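Co-LOCKR: de novo designed protein switch (Synthetic construct, PDB 7JH5) is a de novo designed helical-bundle switch that probably helps target cells carrying precise combinations of surface antigens. Local coordinates at residues I32-E37 with K67-R72. Numbering follows the deposited sequence.
Sequences IARLQE and KEIIRR
Arg34 and Leu35 of helix 3-48 meet Ile69, Ile70 and Arg72 of helix 52-96 where these two consecutive helices of the designed six-helix bundle run antiparallel, a helical hairpin with local axes 9.9 Å apart at 172°. Next to the partner helix comes Arg34, whose CA lies 7.2 Å from the CA of Ile69. Its CB rests on the isoleucine, 3.9 Å from Ile69 CG2, with Ile69 CD1 beside it. The chain bends at its second torsion (chi2 -136°), and its guanidinium comes up against that of Arg72; the two chains run nearly perpendicular and the groups meet obliquely, their planes 17° apart. Arg34 NH2 and Arg72 NH2 stand 3.1 Å apart; both are donors, so no hydrogen bond joins them, and the like charges probably repel. A salt bridge from Arg34 NH2 to Glu30, one turn earlier, is likely to offset part of this cost. With an alanine here the guanidinium is gone, and Glu30 would probably lack this cationic mate while the Arg72 guanidinium, without its neighbour, would probably be freer to turn. Leu35, which also touches Gln132 of helix 101-142, leaves its helix to the side of the partner, its outer carbons running antiparallel alongside Ile69. Its CG lies 4.0 Å from Ile69 CG2, and CD2 meets the same methyl, which thus touches both Arg34 and Leu35. The leucine's other branch approaches Ile70, with Leu35 CD1 4.2 Å from Ile70 CG1.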
loop_
_atom_site.group_PDB
_atom_site.type_symbol
_atom_site.label_atom_id
_atom_site.label_comp_id
_atom_site.label_asym_id
_atom_site.label_seq_id
_atom_site.Cartn_x
_atom_site.Cartn_y
_atom_site.Cartn_z
ATOM N N ILE A 32 -6.612 0.404 4.535
ATOM C CA ILE A 32 -5.998 -0.056 5.778
ATOM C C ILE A 32 -6.726 0.535 6.976
ATOM O O ILE A 32 -6.952 -0.148 7.984
ATOM C CB ILE A 32 -4.501 0.309 5.793
ATOM C CG1 ILE A 32 -3.648 -0.843 5.258
ATOM C CG2 ILE A 32 -4.044 0.668 7.200
ATOM C CD1 ILE A 32 -4.051 -1.320 3.890
ATOM N N ALA A 33 -7.094 1.815 6.889
ATOM C CA ALA A 33 -7.803 2.457 7.988
ATOM C C ALA A 33 -9.139 1.776 8.254
ATOM O O ALA A 33 -9.513 1.564 9.413
ATOM C CB ALA A 33 -8.010 3.940 7.679
ATOM N N ARG A 34 -9.873 1.419 7.195
ATOM C CA ARG A 34 -11.157 0.756 7.390
ATOM C C ARG A 34 -10.972 -0.590 8.082
ATOM O O ARG A 34 -11.739 -0.950 8.984
ATOM C CB ARG A 34 -11.878 0.553 6.056
ATOM C CG ARG A 34 -11.777 1.703 5.070
ATOM C CD ARG A 34 -13.120 1.996 4.416
ATOM N NE ARG A 34 -12.983 2.546 3.069
ATOM C CZ ARG A 34 -12.379 3.696 2.779
ATOM N NH1 ARG A 34 -11.829 4.423 3.744
ATOM N NH2 ARG A 34 -12.313 4.112 1.523
ATOM N N LEU A 35 -9.962 -1.354 7.661
ATOM C CA LEU A 35 -9.751 -2.681 8.229
ATOM C C LEU A 35 -9.365 -2.593 9.701
ATOM O O LEU A 35 -9.842 -3.388 10.519
ATOM C CB LEU A 35 -8.694 -3.422 7.411
ATOM C CG LEU A 35 -9.197 -3.815 6.017
ATOM C CD1 LEU A 35 -8.098 -4.347 5.117
ATOM C CD2 LEU A 35 -10.314 -4.853 6.163
ATOM N N GLN A 36 -8.522 -1.622 10.066
ATOM C CA GLN A 36 -8.142 -1.469 11.466
ATOM C C GLN A 36 -9.350 -1.100 12.322
ATOM O O GLN A 36 -9.494 -1.590 13.449
ATOM C CB GLN A 36 -7.038 -0.420 11.602
ATOM C CG GLN A 36 -6.541 -0.206 13.026
ATOM C CD GLN A 36 -5.880 -1.436 13.622
ATOM O OE1 GLN A 36 -5.731 -2.463 12.959
ATOM N NE2 GLN A 36 -5.478 -1.336 14.886
ATOM N N GLU A 37 -10.230 -0.233 11.809
ATOM C CA GLU A 37 -11.487 0.029 12.503
ATOM C C GLU A 37 -12.183 -1.283 12.848
ATOM O O GLU A 37 -12.588 -1.511 13.994
ATOM C CB GLU A 37 -12.402 0.908 11.647
ATOM C CG GLU A 37 -11.987 2.368 11.561
ATOM C CD GLU A 37 -12.912 3.183 10.668
ATOM O OE1 GLU A 37 -13.952 2.644 10.230
ATOM O OE2 GLU A 37 -12.598 4.362 10.400
ATOM N N LYS A 67 -14.794 -8.181 3.687
ATOM C CA LYS A 67 -14.674 -8.565 2.286
ATOM C C LYS A 67 -14.991 -7.391 1.368
ATOM O O LYS A 67 -14.304 -7.170 0.364
ATOM C CB LYS A 67 -15.611 -9.731 1.959
ATOM C CG LYS A 67 -15.630 -10.869 2.960
ATOM C CD LYS A 67 -14.578 -11.919 2.646
ATOM N N GLU A 68 -16.047 -6.638 1.683
ATOM C CA GLU A 68 -16.453 -5.537 0.814
ATOM C C GLU A 68 -15.417 -4.421 0.804
ATOM O O GLU A 68 -15.253 -3.743 -0.217
ATOM C CB GLU A 68 -17.824 -5.017 1.253
ATOM C CG GLU A 68 -18.331 -3.790 0.496
ATOM C CD GLU A 68 -18.353 -3.963 -1.020
ATOM O OE1 GLU A 68 -18.139 -5.089 -1.516
ATOM O OE2 GLU A 68 -18.587 -2.953 -1.718
ATOM N N ILE A 69 -14.696 -4.225 1.910
ATOM C CA ILE A 69 -13.634 -3.222 1.943
ATOM C C ILE A 69 -12.467 -3.657 1.063
ATOM O O ILE A 69 -11.980 -2.895 0.220
ATOM C CB ILE A 69 -13.186 -2.974 3.395
ATOM C CG1 ILE A 69 -14.248 -2.173 4.146
ATOM C CG2 ILE A 69 -11.842 -2.261 3.425
ATOM C CD1 ILE A 69 -14.316 -2.494 5.622
ATOM N N ILE A 70 -11.990 -4.888 1.262
ATOM C CA ILE A 70 -10.913 -5.419 0.434
ATOM C C ILE A 70 -11.294 -5.362 -1.038
ATOM O O ILE A 70 -10.486 -4.972 -1.891
ATOM C CB ILE A 70 -10.574 -6.855 0.879
ATOM C CG1 ILE A 70 -9.952 -6.843 2.275
ATOM C CG2 ILE A 70 -9.647 -7.513 -0.123
ATOM C CD1 ILE A 70 -10.134 -8.138 3.034
ATOM N N ARG A 71 -12.531 -5.747 -1.361
ATOM C CA ARG A 71 -12.964 -5.751 -2.753
ATOM C C ARG A 71 -12.911 -4.355 -3.359
ATOM O O ARG A 71 -12.520 -4.188 -4.519
ATOM C CB ARG A 71 -14.377 -6.322 -2.859
ATOM C CG ARG A 71 -14.424 -7.820 -3.080
ATOM C CD ARG A 71 -15.841 -8.353 -2.936
ATOM N NE ARG A 71 -16.820 -7.479 -3.575
ATOM C CZ ARG A 71 -18.134 -7.686 -3.563
ATOM N NH1 ARG A 71 -18.639 -8.746 -2.943
ATOM N NH2 ARG A 71 -18.944 -6.831 -4.171
ATOM N N ARG A 72 -13.318 -3.339 -2.597
ATOM C CA ARG A 72 -13.269 -1.977 -3.117
ATOM C C ARG A 72 -11.833 -1.539 -3.376
ATOM O O ARG A 72 -11.560 -0.835 -4.354
ATOM C CB ARG A 72 -13.951 -1.018 -2.146
ATOM C CG ARG A 72 -15.465 -1.029 -2.223
ATOM C CD ARG A 72 -16.048 -0.183 -1.103
ATOM N NE ARG A 72 -15.477 1.162 -1.093
ATOM C CZ ARG A 72 -15.346 1.917 -0.005
ATOM N NH1 ARG A 72 -15.734 1.466 1.182
ATOM N NH2 ARG A 72 -14.815 3.128 -0.106
#